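FERM, ARHGEF and pleckstrin domain-containing protein 2 (Mus musculus, PDB 6D2K) functions, as the full-length protein, as a guanine nucleotide exchange factor that activates RAC1; the piece described is its FERM domain, a module associated with membrane targeting. Local coordinates at residues 82-87 with 108-113; 102-107 with 191-196. All coordinates share one frame; numbering follows the deposited sequence.

Contact 1 (82-87 with 108-113); sequences RLAVKF and LKRDLL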
loop_
_atom_site.group_PDB
_atom_site.type_symbol
_atom_site.label_atom_id
_atom_site.label_comp_id
_atom_site.label_asym_id
_atom_site.label_seq_id
_atom_site.Cartn_x
_atom_site.Cartn_y
_atom_site.Cartn_z
ATOM N N ARG A 82 -10.439 -2.757 4.127
ATOM C CA ARG A 82 -9.542 -1.981 4.975
ATOM C C ARG A 82 -9.014 -0.750 4.260
ATOM O O ARG A 82 -8.824 -0.739 3.048
ATOM C CB ARG A 82 -8.390 -2.829 5.521
ATOM C CG ARG A 82 -7.286 -3.143 4.537
ATOM C CD ARG A 82 -6.249 -4.019 5.224
ATOM N NE ARG A 82 -5.087 -4.280 4.391
ATOM C CZ ARG A 82 -4.019 -4.950 4.813
ATOM N NH1 ARG A 82 -2.990 -5.147 4.002
ATOM N NH2 ARG A 82 -3.984 -5.411 6.060
ATOM N N LEU A 83 -8.792 0.301 5.041
ATOM C CA LEU A 83 -8.184 1.530 4.554
ATOM C C LEU A 83 -6.724 1.284 4.238
ATOM O O LEU A 83 -6.030 0.614 5.015
ATOM C CB LEU A 83 -8.268 2.595 5.652
ATOM C CG LEU A 83 -7.605 3.925 5.322
ATOM C CD1 LEU A 83 -8.285 4.583 4.154
ATOM C CD2 LEU A 83 -7.672 4.805 6.573
ATOM N N ALA A 84 -6.254 1.835 3.119
ATOM C CA ALA A 84 -4.852 1.709 2.753
ATOM C C ALA A 84 -4.435 2.856 1.864
ATOM O O ALA A 84 -5.255 3.407 1.125
ATOM C CB ALA A 84 -4.605 0.381 2.020
ATOM N N VAL A 85 -3.151 3.202 1.920
ATOM C CA VAL A 85 -2.576 4.099 0.915
ATOM C C VAL A 85 -2.525 3.389 -0.445
ATOM O O VAL A 85 -2.006 2.278 -0.555
ATOM C CB VAL A 85 -1.150 4.497 1.289
ATOM C CG1 VAL A 85 -0.491 5.238 0.112
ATOM C CG2 VAL A 85 -1.131 5.338 2.578
ATOM N N LYS A 86 -3.080 4.027 -1.472
ATOM C CA LYS A 86 -3.005 3.498 -2.824
ATOM C C LYS A 86 -1.796 4.056 -3.568
ATOM O O LYS A 86 -1.078 3.311 -4.236
ATOM C CB LYS A 86 -4.290 3.825 -3.583
ATOM C CG LYS A 86 -4.332 3.222 -4.989
ATOM C CD LYS A 86 -5.543 3.717 -5.772
ATOM C CE LYS A 86 -6.330 2.563 -6.361
ATOM N NZ LYS A 86 -7.550 3.044 -7.080
ATOM N N PHE A 87 -1.577 5.363 -3.448
ATOM C CA PHE A 87 -0.508 6.025 -4.187
ATOM C C PHE A 87 0.576 6.525 -3.230
ATOM O O PHE A 87 0.320 7.373 -2.383
ATOM C CB PHE A 87 -1.061 7.213 -4.991
ATOM C CG PHE A 87 -2.122 6.834 -5.985
ATOM C CD1 PHE A 87 -1.794 6.118 -7.130
ATOM C CD2 PHE A 87 -3.445 7.174 -5.767
ATOM C CE1 PHE A 87 -2.780 5.757 -8.046
ATOM C CE2 PHE A 87 -4.428 6.817 -6.687
ATOM C CZ PHE A 87 -4.090 6.112 -7.821
ATOM N N LEU A 108 2.962 2.539 6.790
ATOM C CA LEU A 108 4.310 1.990 6.764
ATOM C C LEU A 108 4.530 1.024 7.918
ATOM O O LEU A 108 5.207 0.004 7.749
ATOM C CB LEU A 108 5.344 3.122 6.765
ATOM C CG LEU A 108 5.287 3.914 5.454
ATOM C CD1 LEU A 108 6.009 5.237 5.672
ATOM C CD2 LEU A 108 5.873 3.130 4.263
ATOM N N LYS A 109 3.946 1.336 9.080
ATOM C CA LYS A 109 3.945 0.424 10.210
ATOM C C LYS A 109 3.318 -0.907 9.797
ATOM O O LYS A 109 3.877 -1.959 10.087
ATOM C CB LYS A 109 3.215 1.046 11.409
ATOM C CG LYS A 109 3.004 0.083 12.576
ATOM C CD LYS A 109 2.261 0.758 13.717
ATOM C CE LYS A 109 1.841 -0.276 14.750
ATOM N NZ LYS A 109 0.995 0.289 15.830
ATOM N N ARG A 110 2.173 -0.847 9.124
ATOM C CA ARG A 110 1.513 -2.074 8.672
ATOM C C ARG A 110 2.379 -2.834 7.666
ATOM O O ARG A 110 2.489 -4.068 7.746
ATOM C CB ARG A 110 0.139 -1.780 8.065
ATOM C CG ARG A 110 -0.475 -2.991 7.360
ATOM C CD ARG A 110 -1.535 -2.595 6.324
ATOM N NE ARG A 110 -2.735 -2.128 6.974
ATOM C CZ ARG A 110 -3.707 -1.440 6.388
ATOM N NH1 ARG A 110 -3.627 -1.107 5.110
ATOM N NH2 ARG A 110 -4.751 -1.066 7.111
ATOM N N ASP A 111 2.996 -2.118 6.723
ATOM C CA ASP A 111 3.817 -2.772 5.706
ATOM C C ASP A 111 5.038 -3.435 6.319
ATOM O O ASP A 111 5.500 -4.462 5.842
ATOM C CB ASP A 111 4.238 -1.775 4.610
ATOM C CG ASP A 111 3.074 -1.337 3.740
ATOM O OD1 ASP A 111 3.222 -0.329 3.017
ATOM O OD2 ASP A 111 2.011 -1.998 3.767
ATOM N N LEU A 112 5.557 -2.855 7.392
ATOM C CA LEU A 112 6.676 -3.474 8.108
ATOM C C LEU A 112 6.204 -4.768 8.794
ATOM O O LEU A 112 6.839 -5.819 8.660
ATOM C CB LEU A 112 7.274 -2.478 9.112
ATOM C CG LEU A 112 8.506 -2.924 9.901
ATOM C CD1 LEU A 112 9.691 -3.125 8.989
ATOM C CD2 LEU A 112 8.840 -1.891 10.976
ATOM N N LEU A 113 5.072 -4.694 9.486
ATOM C CA LEU A 113 4.517 -5.841 10.206
ATOM C C LEU A 113 4.183 -6.990 9.261
ATOM O O LEU A 113 4.430 -8.165 9.566
ATOM C CB LEU A 113 3.259 -5.418 10.970
ATOM C CG LEU A 113 2.464 -6.531 11.662
ATOM C CD1 LEU A 113 3.310 -7.223 12.724
ATOM C CD2 LEU A 113 1.189 -5.976 12.270
#

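Contact 2 (102-107 with 191-196); sequences YLFALQ and EMYGIR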
loop_
_atom_site.group_PDB
_atom_site.type_symbol
_atom_site.label_atom_id
_atom_site.label_comp_id
_atom_site.label_asym_id
_atom_site.label_seq_id
_atom_site.Cartn_x
_atom_site.Cartn_y
_atom_site.Cartn_z
ATOM N N TYR A 102 0.387 11.262 9.444
ATOM C CA TYR A 102 0.055 10.280 10.480
ATOM C C TYR A 102 -0.465 8.980 9.843
ATOM O O TYR A 102 0.018 7.897 10.161
ATOM C CB TYR A 102 -0.970 10.874 11.450
ATOM C CG TYR A 102 -1.713 9.874 12.306
ATOM C CD1 TYR A 102 -1.049 9.085 13.241
ATOM C CD2 TYR A 102 -3.090 9.736 12.190
ATOM C CE1 TYR A 102 -1.743 8.176 14.029
ATOM C CE2 TYR A 102 -3.795 8.838 12.983
ATOM C CZ TYR A 102 -3.117 8.064 13.902
ATOM O OH TYR A 102 -3.805 7.171 14.692
ATOM N N LEU A 103 -1.424 9.090 8.930
ATOM C CA LEU A 103 -1.926 7.882 8.258
ATOM C C LEU A 103 -0.836 7.166 7.461
ATOM O O LEU A 103 -0.784 5.937 7.450
ATOM C CB LEU A 103 -3.126 8.197 7.367
ATOM C CG LEU A 103 -4.385 8.649 8.115
ATOM C CD1 LEU A 103 -5.543 8.708 7.129
ATOM C CD2 LEU A 103 -4.714 7.747 9.310
ATOM N N PHE A 104 0.047 7.923 6.807
ATOM C CA PHE A 104 1.142 7.283 6.074
ATOM C C PHE A 104 2.090 6.537 7.017
ATOM O O PHE A 104 2.561 5.452 6.688
ATOM C CB PHE A 104 1.925 8.297 5.220
ATOM C CG PHE A 104 1.454 8.375 3.788
ATOM C CD1 PHE A 104 2.216 7.818 2.770
ATOM C CD2 PHE A 104 0.261 9.003 3.455
ATOM C CE1 PHE A 104 1.796 7.868 1.448
ATOM C CE2 PHE A 104 -0.169 9.065 2.120
ATOM C CZ PHE A 104 0.604 8.496 1.116
ATOM N N ALA A 105 2.388 7.113 8.173
ATOM C CA ALA A 105 3.231 6.407 9.136
ATOM C C ALA A 105 2.574 5.099 9.584
ATOM O O ALA A 105 3.269 4.079 9.743
ATOM C CB ALA A 105 3.544 7.299 10.349
ATOM N N LEU A 106 1.253 5.122 9.771
ATOM C CA LEU A 106 0.514 3.911 10.153
ATOM C C LEU A 106 0.545 2.882 9.025
ATOM O O LEU A 106 0.621 1.677 9.271
ATOM C CB LEU A 106 -0.949 4.234 10.503
ATOM C CG LEU A 106 -1.176 5.010 11.816
ATOM C CD1 LEU A 106 -2.674 5.177 12.082
ATOM C CD2 LEU A 106 -0.503 4.275 12.964
ATOM N N GLN A 107 0.498 3.353 7.782
ATOM C CA GLN A 107 0.546 2.437 6.644
ATOM C C GLN A 107 1.909 1.757 6.590
ATOM O O GLN A 107 2.013 0.545 6.365
ATOM C CB GLN A 107 0.285 3.201 5.343
ATOM C CG GLN A 107 0.536 2.389 4.062
ATOM C CD GLN A 107 -0.486 1.306 3.845
ATOM O OE1 GLN A 107 -0.151 0.127 3.719
ATOM N NE2 GLN A 107 -1.729 1.690 3.787
ATOM N N GLU A 191 14.142 0.818 -0.875
ATOM C CA GLU A 191 13.807 0.292 -2.195
ATOM C C GLU A 191 12.397 -0.288 -2.196
ATOM O O GLU A 191 11.710 -0.253 -3.225
ATOM C CB GLU A 191 14.819 -0.778 -2.593
ATOM C CG GLU A 191 14.649 -1.317 -4.007
ATOM C CD GLU A 191 15.809 -2.208 -4.409
ATOM O OE1 GLU A 191 16.585 -1.801 -5.298
ATOM O OE2 GLU A 191 15.946 -3.298 -3.817
ATOM N N MET A 192 11.959 -0.812 -1.054
ATOM C CA MET A 192 10.636 -1.428 -0.979
ATOM C C MET A 192 9.500 -0.477 -0.575
ATOM O O MET A 192 8.355 -0.908 -0.406
ATOM C CB MET A 192 10.671 -2.653 -0.061
ATOM C CG MET A 192 11.514 -3.815 -0.630
ATOM S SD MET A 192 10.889 -4.422 -2.229
ATOM C CE MET A 192 9.352 -5.163 -1.710
ATOM N N TYR A 193 9.811 0.807 -0.419
ATOM C CA TYR A 193 8.792 1.812 -0.095
ATOM C C TYR A 193 7.665 1.788 -1.126
ATOM O O TYR A 193 7.903 1.974 -2.319
ATOM C CB TYR A 193 9.424 3.210 -0.003
ATOM C CG TYR A 193 8.435 4.366 0.035
ATOM C CD1 TYR A 193 7.699 4.637 1.176
ATOM C CD2 TYR A 193 8.242 5.176 -1.072
ATOM C CE1 TYR A 193 6.804 5.684 1.214
ATOM C CE2 TYR A 193 7.347 6.223 -1.048
ATOM C CZ TYR A 193 6.622 6.470 0.098
ATOM O OH TYR A 193 5.711 7.503 0.143
ATOM N N GLY A 194 6.450 1.542 -0.647
ATOM C CA GLY A 194 5.257 1.496 -1.486
ATOM C C GLY A 194 5.160 0.308 -2.432
ATOM O O GLY A 194 4.261 0.272 -3.278
ATOM N N ILE A 195 6.053 -0.671 -2.297
ATOM C CA ILE A 195 6.115 -1.757 -3.285
ATOM C C ILE A 195 5.175 -2.911 -2.938
ATOM O O ILE A 195 5.123 -3.361 -1.790
ATOM C CB ILE A 195 7.545 -2.303 -3.441
ATOM C CG1 ILE A 195 8.483 -1.215 -3.970
ATOM C CG2 ILE A 195 7.566 -3.530 -4.377
ATOM C CD1 ILE A 195 8.215 -0.831 -5.420
ATOM N N ARG A 196 4.426 -3.383 -3.939
ATOM C CA ARG A 196 3.639 -4.608 -3.833
ATOM C C ARG A 196 3.958 -5.440 -5.067
ATOM O O ARG A 196 3.874 -4.940 -6.197
ATOM C CB ARG A 196 2.137 -4.295 -3.778
ATOM C CG ARG A 196 1.669 -3.655 -2.473
ATOM C CD ARG A 196 1.789 -2.127 -2.497
ATOM N NE ARG A 196 1.216 -1.520 -1.290
ATOM C CZ ARG A 196 1.864 -1.375 -0.137
ATOM N NH1 ARG A 196 3.118 -1.789 -0.002
ATOM N NH2 ARG A 196 1.244 -0.826 0.891
#

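Contact 1 (82-87 with 108-113)
The guanidinium groups of R82 and R110 lie flat on one another, their centres 3.9 Å apart and their planes only 5° from parallel. The stack is offset: R82 NE sits toward the rim of one face of the R110 group, 3.6 Å from R110 NH1, while R110 CD lies over a face of the R82 group, also toward its rim. At the edge of the R110 plane come the carbonyl oxygen of L83 and the methyl of A84, whose CB is 3.6 Å from R110 NH1. R110 grips the L83 oxygen end-on with both terminal nitrogens, NH1 and NH2 each 3.0 Å from L83 O. The NH2 donor arrives nearly along the C=O axis, whereas NH1 approaches well off that axis and tilted slightly out of the carbonyl plane; both bonds are about equally bent at the hydrogen. R110 can reach the strand because CG stands anti to the backbone N and the chain then bends at chi3 (-72°), turning the edge of the guanidinium, with NH1 and NH2, to the carbonyl.

Outside the pair, R82 forms salt bridges with E52 and E114 and a cation-pi contact with W60. The arrangement joins strand 79-85 of the ubiquitin-like N-terminal lobe to helix 98-113 of the central lobe, with strand direction and helix axis close to perpendicular at 100°. The example illustrates how two like-charged groups can stack when each has its own compensation. The carboxylates of E52 and E114 probably offset the charge on R82. Two bonds to one oxygen restrict rotation of the R110 group, leaving a face to meet R82. These bonds and the R82-E114 salt bridge fasten the lobe junction, and the guanidinium stack is tolerated beside them.

Contact 2 (102-107 with 191-196)
Q107 sends CG anti to its backbone nitrogen (chi1 171°) and bends at the next bond, lifting its amide off the helix toward R196. The R196 chain, also bent at chi2 (88°), brings its guanidinium in from the opposite direction. Q107 OE1 as modelled lies 3.3 Å from R196 NH2, at the edge of the guanidinium and near its plane, but the amide is probably flipped in the model, so which of its two end atoms faces R196 is left open; amide and guanidinium planes are turned 65° apart. R196 NH1 donates back to I195 O on its own loop, at 3.1 Å from above the carbonyl plane, while NH2 forms a salt bridge with D111, one turn further along helix 98-113.

The second touch is looser. Y193 reaches across with its hydroxyl leading, and Y193 OH comes within 4.1 Å of F104 CE1, the two side chains crossing at about a right angle. That hydroxyl is hydrogen-bonded to P89 O, and the Y193 ring meets F88 edge-to-face. A type II beta turn from M192 to I195, closed by I195 N on M192 O, carries Y193 and G194 at its corners.

The loop thus rests beside helix 98-113 as the chain leaves helix 176-187 for strand 198-201 of the C-terminal PH-like lobe, while F104 also packs on L184 of helix 176-187 and Q107 touches strand 79-85.

The two contacts lie side by side, their centres about 5 Å apart and close to the centre of the chain. Both draw on helix 98-113, contact 2 using 102-107 and contact 1 the following 108-113. Along the chain their segments alternate: 82-87, 102-107, 108-113, then 191-196. They also touch directly: D111 OD1 of contact 1 is 2.9 Å from R196 NH2 of contact 2, and V85 CG1 packs on F104 CZ at 3.6 Å. One helix of the central lobe therefore meets both the last strand of the N-terminal lobe and the linker into the C-terminal lobe, consistent with the compact three-lobed FERM arrangement.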